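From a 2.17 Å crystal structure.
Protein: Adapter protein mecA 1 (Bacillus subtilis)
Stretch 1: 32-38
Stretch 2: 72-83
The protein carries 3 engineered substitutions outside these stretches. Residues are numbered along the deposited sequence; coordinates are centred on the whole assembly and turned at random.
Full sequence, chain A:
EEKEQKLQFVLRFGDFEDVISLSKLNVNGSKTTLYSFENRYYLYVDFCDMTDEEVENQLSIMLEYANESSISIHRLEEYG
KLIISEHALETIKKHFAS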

ATOM      1  N   THR A  32      -2.587   6.156  -1.584  1.00 47.10           N
ATOM      2  CA  THR A  32      -1.937   5.144  -0.778  1.00 42.95           C
ATOM      3  C   THR A  32      -1.160   5.841   0.329  1.00 44.16           C
ATOM      4  O   THR A  32      -0.517   6.859   0.087  1.00 44.22           O
ATOM      5  N   THR A  33      -1.269   5.321   1.553  1.00 43.07           N
ATOM      6  CA  THR A  33      -0.437   5.778   2.662  1.00 42.25           C
ATOM      7  C   THR A  33       0.346   4.588   3.214  1.00 39.32           C
ATOM      8  O   THR A  33      -0.192   3.488   3.367  1.00 38.21           O
ATOM      9  N   LEU A  34       1.627   4.804   3.482  1.00 39.18           N
ATOM     10  CA  LEU A  34       2.497   3.721   3.914  1.00 42.06           C
ATOM     11  C   LEU A  34       2.937   3.890   5.367  1.00 39.86           C
ATOM     12  O   LEU A  34       3.365   4.974   5.761  1.00 40.69           O
ATOM     13  N   TYR A  35       2.823   2.814   6.149  1.00 39.62           N
ATOM     14  CA  TYR A  35       3.273   2.784   7.538  1.00 39.24           C
ATOM     15  C   TYR A  35       4.228   1.601   7.744  1.00 42.03           C
ATOM     16  O   TYR A  35       4.202   0.648   6.961  1.00 42.46           O
ATOM     17  N   SER A  36       5.043   1.640   8.800  1.00 40.62           N
ATOM     18  CA  SER A  36       5.653   0.405   9.319  1.00 41.88           C
ATOM     19  C   SER A  36       5.061   0.081  10.670  1.00 45.31           C
ATOM     20  O   SER A  36       4.564   0.968  11.364  1.00 46.23           O
ATOM     21  N   PHE A  37       5.140  -1.191  11.046  1.00 45.75           N
ATOM     22  CA  PHE A  37       4.620  -1.636  12.319  1.00 47.82           C
ATOM     23  C   PHE A  37       5.118  -3.054  12.599  1.00 50.28           C
ATOM     24  O   PHE A  37       4.886  -3.979  11.816  1.00 46.69           O
ATOM     25  N   GLU A  38       5.840  -3.213  13.704  1.00 53.21           N
ATOM     26  CA  GLU A  38       6.284  -4.526  14.134  1.00 49.80           C
ATOM     27  C   GLU A  38       6.985  -5.293  13.019  1.00 50.91           C
ATOM     28  O   GLU A  38       6.658  -6.452  12.770  1.00 52.45           O
ATOM     29  N   SER A  72      -6.010  -2.439  12.043  1.00 55.47           N
ATOM     30  CA  SER A  72      -6.720  -1.185  11.839  1.00 55.34           C
ATOM     31  C   SER A  72      -5.830   0.024  11.563  1.00 52.98           C
ATOM     32  O   SER A  72      -4.742   0.187  12.127  1.00 51.53           O
ATOM     33  N   ILE A  73      -6.347   0.892  10.710  1.00 48.52           N
ATOM     34  CA  ILE A  73      -5.690   2.143  10.396  1.00 52.75           C
ATOM     35  C   ILE A  73      -5.497   3.017  11.641  1.00 52.71           C
ATOM     36  O   ILE A  73      -4.589   3.850  11.667  1.00 51.00           O
ATOM     37  N   HIS A  74      -6.318   2.801  12.678  1.00 52.31           N
ATOM     38  CA  HIS A  74      -6.169   3.532  13.952  1.00 54.53           C
ATOM     39  C   HIS A  74      -5.060   2.936  14.820  1.00 53.51           C
ATOM     40  O   HIS A  74      -4.247   3.659  15.399  1.00 56.82           O
ATOM     41  N   ARG A  75      -5.051   1.616  14.911  1.00 49.98           N
ATOM     42  CA  ARG A  75      -3.902   0.885  15.420  1.00 54.13           C
ATOM     43  C   ARG A  75      -2.601   1.476  14.857  1.00 57.84           C
ATOM     44  O   ARG A  75      -1.743   1.956  15.608  1.00 58.33           O
ATOM     45  N   LEU A  76      -2.463   1.432  13.530  1.00 54.46           N
ATOM     46  CA  LEU A  76      -1.276   1.947  12.854  1.00 52.18           C
ATOM     47  C   LEU A  76      -1.022   3.418  13.166  1.00 57.72           C
ATOM     48  O   LEU A  76       0.121   3.819  13.381  1.00 60.21           O
ATOM     49  N   GLU A  77      -2.081   4.227  13.179  1.00 57.34           N
ATOM     50  CA  GLU A  77      -1.927   5.675  13.368  1.00 61.81           C
ATOM     51  C   GLU A  77      -1.288   6.049  14.703  1.00 62.05           C
ATOM     52  O   GLU A  77      -0.638   7.084  14.831  1.00 61.98           O
ATOM     53  N   GLU A  78      -1.482   5.219  15.712  1.00 63.29           N
ATOM     54  CA  GLU A  78      -1.023   5.609  17.037  1.00 65.07           C
ATOM     55  C   GLU A  78       0.207   4.821  17.475  1.00 65.66           C
ATOM     56  O   GLU A  78       1.005   5.298  18.288  1.00 67.02           O
ATOM     57  N   TYR A  79       0.370   3.627  16.909  1.00 61.68           N
ATOM     58  CA  TYR A  79       1.485   2.755  17.260  1.00 61.11           C
ATOM     59  C   TYR A  79       2.390   2.386  16.064  1.00 61.44           C
ATOM     60  O   TYR A  79       3.272   1.523  16.171  1.00 54.94           O
ATOM     61  N   GLY A  80       2.169   3.042  14.927  1.00 58.05           N
ATOM     62  CA  GLY A  80       2.992   2.812  13.757  1.00 52.55           C
ATOM     63  C   GLY A  80       3.779   4.044  13.348  1.00 52.74           C
ATOM     64  O   GLY A  80       3.474   5.165  13.760  1.00 50.91           O
ATOM     65  N   LYS A  81       4.804   3.843  12.529  1.00 50.55           N
ATOM     66  CA  LYS A  81       5.540   4.971  11.981  1.00 48.17           C
ATOM     67  C   LYS A  81       4.927   5.333  10.644  1.00 46.06           C
ATOM     68  O   LYS A  81       4.868   4.512   9.724  1.00 48.20           O
ATOM     69  N   LEU A  82       4.469   6.564  10.513  1.00 44.14           N
ATOM     70  CA  LEU A  82       3.955   7.016   9.240  1.00 39.74           C
ATOM     71  C   LEU A  82       5.145   7.338   8.348  1.00 43.14           C
ATOM     72  O   LEU A  82       6.032   8.091   8.734  1.00 43.05           O
ATOM     73  N   ILE A  83       5.175   6.757   7.153  1.00 42.04           N
ATOM     74  CA  ILE A  83       6.363   6.880   6.302  1.00 41.22           C
ATOM     75  C   ILE A  83       6.103   7.869   5.173  1.00 42.59           C
ATOM     76  O   ILE A  83       6.844   8.842   5.019  1.00 41.45           O
TER

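Residues 32-37 form a strand that pairs antiparallel with strand 81-83, while helix 73-79 packs across one side of it. Thr32 makes no contact with stretch 2. Thr33 takes the m rotamer and points sideways. Its CG2 lies 3.4 Å from Leu82 CD1, and its OG1 is hydrogen-bonded elsewhere in the structure.

Leu34 (t, p) is buried. Its CD2 meets Ile83 CG2 at 4.1 Å, an apolar contact. Its backbone O accepts a hydrogen bond from Ile83 N at 2.9 Å.

Tyr35 (chi1 m) is covered most by stretch 2. Its side chain shares a sheet face with that of Leu82 (t, p). The ring is sandwiched by two leucines. Leu82 CD1 sits over one face and Leu76 CB over the opposite face, both as CH-pi contacts. Leu76 (m, t) points toward the strand, and its CD2 also reaches Tyr35 CB at 4.0 Å. At the far end of the ring, Tyr35 OH lies 3.5 Å from Ile73 CD1 and 3.8 Å from Glu77 CG. These are contacts with carbon, so neither gives the hydroxyl a polar partner.

Ser36 (p) lies on the other face with Lys81. Ser36 OG is 3.5 Å from Lys81 CB and 3.8 Å from Ile83 CD1. The pairing is held by the backbone: Ser36 N donates to Lys81 O at 3.0 Å, and Lys81 N donates to Ser36 O at 3.1 Å. The Lys81 side chain is extended beyond chi2, and its end leads away.

Phe37 (chi1 t) points sideways. Its CB packs on Leu76 CD2 at 3.7 Å, so Leu76 serves both aromatic residues. Phe37 CE1 lies 3.9 Å from Tyr79 CB. The ring edge faces Tyr79 O, 3.2 Å from Phe37 CD1. Glu38 makes no contact with stretch 2. No side-chain hydrogen bond crosses between the stretches.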

ATOM      1  CB  THR A  32      -1.010   4.251  -1.622  1.00 43.90           C
ATOM      2  OG1 THR A  32      -0.134   5.068  -2.416  1.00 43.72           O
ATOM      3  CG2 THR A  32      -1.825   3.365  -2.537  1.00 41.93           C
ATOM      4  CB  THR A  33      -1.281   6.476   3.770  1.00 45.64           C
ATOM      5  OG1 THR A  33      -1.931   7.619   3.202  1.00 48.49           O
ATOM      6  CG2 THR A  33      -0.404   6.935   4.962  1.00 41.30           C
ATOM      7  CB  LEU A  34       3.715   3.626   2.981  1.00 40.12           C
ATOM      8  CG  LEU A  34       4.729   2.517   3.282  1.00 40.13           C
ATOM      9  CD1 LEU A  34       4.231   1.137   2.821  1.00 35.17           C
ATOM     10  CD2 LEU A  34       6.073   2.852   2.630  1.00 40.18           C
ATOM     11  CB  TYR A  35       2.087   2.585   8.504  1.00 40.65           C
ATOM     12  CG  TYR A  35       1.042   3.671   8.526  1.00 43.72           C
ATOM     13  CD1 TYR A  35       0.984   4.609   9.559  1.00 45.22           C
ATOM     14  CD2 TYR A  35       0.086   3.744   7.529  1.00 47.10           C
ATOM     15  CE1 TYR A  35       0.005   5.599   9.571  1.00 45.79           C
ATOM     16  CE2 TYR A  35      -0.882   4.720   7.531  1.00 45.21           C
ATOM     17  CZ  TYR A  35      -0.921   5.641   8.541  1.00 47.95           C
ATOM     18  OH  TYR A  35      -1.903   6.595   8.485  1.00 55.90           O
ATOM     19  CB  SER A  36       7.185   0.485   9.450  1.00 39.08           C
ATOM     20  OG  SER A  36       7.613   1.657  10.124  1.00 42.16           O
ATOM     21  CB  PHE A  37       3.087  -1.550  12.312  1.00 49.22           C
ATOM     22  CG  PHE A  37       2.439  -1.988  13.596  1.00 54.72           C
ATOM     23  CD1 PHE A  37       2.581  -1.234  14.755  1.00 54.94           C
ATOM     24  CD2 PHE A  37       1.664  -3.141  13.640  1.00 54.24           C
ATOM     25  CE1 PHE A  37       1.974  -1.641  15.955  1.00 62.60           C
ATOM     26  CE2 PHE A  37       1.051  -3.552  14.834  1.00 57.88           C
ATOM     27  CZ  PHE A  37       1.210  -2.805  15.990  1.00 59.77           C
ATOM     28  CB  GLU A  38       5.089  -5.362  14.603  1.00 53.64           C
ATOM     29  CG  GLU A  38       4.439  -4.899  15.878  1.00 55.25           C
ATOM     30  CD  GLU A  38       5.431  -4.763  17.011  1.00 60.47           C
ATOM     31  OE1 GLU A  38       6.333  -5.632  17.136  1.00 59.18           O
ATOM     32  OE2 GLU A  38       5.302  -3.784  17.777  1.00 61.52           O
ATOM     33  CB  SER A  72      -7.630  -0.866  13.029  1.00 51.76           C
ATOM     34  OG  SER A  72      -7.842   0.538  13.099  1.00 52.96           O
ATOM     35  CB  ILE A  73      -6.427   2.878   9.242  1.00 48.98           C
ATOM     36  CG1 ILE A  73      -5.873   4.286   9.041  1.00 53.55           C
ATOM     37  CG2 ILE A  73      -7.919   2.833   9.438  1.00 47.55           C
ATOM     38  CD1 ILE A  73      -4.538   4.276   8.298  1.00 51.88           C
ATOM     39  CB  HIS A  74      -7.491   3.593  14.733  1.00 53.10           C
ATOM     40  CG  HIS A  74      -8.577   4.323  14.007  1.00 51.29           C
ATOM     41  ND1 HIS A  74      -9.740   3.715  13.602  1.00 47.73           N
ATOM     42  CD2 HIS A  74      -8.659   5.611  13.596  1.00 53.57           C
ATOM     43  CE1 HIS A  74     -10.500   4.594  12.971  1.00 52.50           C
ATOM     44  NE2 HIS A  74      -9.866   5.754  12.954  1.00 52.08           N
ATOM     45  CB  ARG A  75      -4.020  -0.568  14.980  1.00 53.32           C
ATOM     46  CG  ARG A  75      -2.837  -1.430  15.348  1.00 57.52           C
ATOM     47  CD  ARG A  75      -2.779  -1.653  16.831  1.00 56.46           C
ATOM     48  NE  ARG A  75      -4.004  -2.260  17.337  1.00 55.98           N
ATOM     49  CZ  ARG A  75      -4.313  -2.344  18.627  1.00 57.34           C
ATOM     50  NH1 ARG A  75      -5.451  -2.914  18.999  1.00 55.67           N
ATOM     51  NH2 ARG A  75      -3.483  -1.854  19.545  1.00 55.74           N
ATOM     52  CB  LEU A  76      -1.407   1.773  11.334  1.00 53.23           C
ATOM     53  CG  LEU A  76      -1.339   0.361  10.753  1.00 48.73           C
ATOM     54  CD1 LEU A  76      -1.900   0.331   9.347  1.00 48.42           C
ATOM     55  CD2 LEU A  76       0.094  -0.112  10.760  1.00 48.58           C
ATOM     56  CB  GLU A  77      -3.272   6.398  13.235  1.00 59.52           C
ATOM     57  CG  GLU A  77      -3.510   7.084  11.903  1.00 58.60           C
ATOM     58  CD  GLU A  77      -4.866   7.765  11.836  1.00 63.56           C
ATOM     59  OE1 GLU A  77      -4.946   8.897  11.302  1.00 71.44           O
ATOM     60  OE2 GLU A  77      -5.854   7.177  12.328  1.00 60.47           O
ATOM     61  CB  GLU A  78      -2.161   5.475  18.046  1.00 68.17           C
ATOM     62  CG  GLU A  78      -3.460   6.131  17.566  1.00 71.14           C
ATOM     63  CD  GLU A  78      -3.321   7.639  17.338  1.00 69.97           C
ATOM     64  OE1 GLU A  78      -2.370   8.245  17.888  1.00 70.77           O
ATOM     65  OE2 GLU A  78      -4.166   8.213  16.609  1.00 65.98           O
ATOM     66  CB  TYR A  79       0.941   1.503  17.925  1.00 63.70           C
ATOM     67  CG  TYR A  79       0.125   1.787  19.171  1.00 66.87           C
ATOM     68  CD1 TYR A  79       0.745   2.163  20.358  1.00 70.26           C
ATOM     69  CD2 TYR A  79      -1.263   1.663  19.165  1.00 66.49           C
ATOM     70  CE1 TYR A  79       0.002   2.412  21.514  1.00 76.51           C
ATOM     71  CE2 TYR A  79      -2.017   1.916  20.316  1.00 70.73           C
ATOM     72  CZ  TYR A  79      -1.377   2.288  21.486  1.00 75.62           C
ATOM     73  OH  TYR A  79      -2.107   2.535  22.632  1.00 80.22           O
ATOM     74  CB  LYS A  81       7.028   4.623  11.811  1.00 48.99           C
ATOM     75  CG  LYS A  81       7.830   5.676  11.069  1.00 45.17           C
ATOM     76  CD  LYS A  81       7.987   6.941  11.893  1.00 44.94           C
ATOM     77  CE  LYS A  81       8.557   8.067  11.024  1.00 51.28           C
ATOM     78  NZ  LYS A  81       8.963   9.256  11.834  1.00 54.42           N
ATOM     79  CB  LEU A  82       3.058   8.232   9.435  1.00 44.00           C
ATOM     80  CG  LEU A  82       2.621   8.997   8.195  1.00 45.44           C
ATOM     81  CD1 LEU A  82       1.923   8.091   7.213  1.00 42.53           C
ATOM     82  CD2 LEU A  82       1.702  10.158   8.615  1.00 51.03           C
ATOM     83  CB  ILE A  83       6.854   5.480   5.787  1.00 43.19           C
ATOM     84  CG1 ILE A  83       7.190   4.584   6.979  1.00 41.05           C
ATOM     85  CG2 ILE A  83       8.067   5.611   4.848  1.00 39.83           C
ATOM     86  CD1 ILE A  83       7.198   3.093   6.664  1.00 40.88           C
TER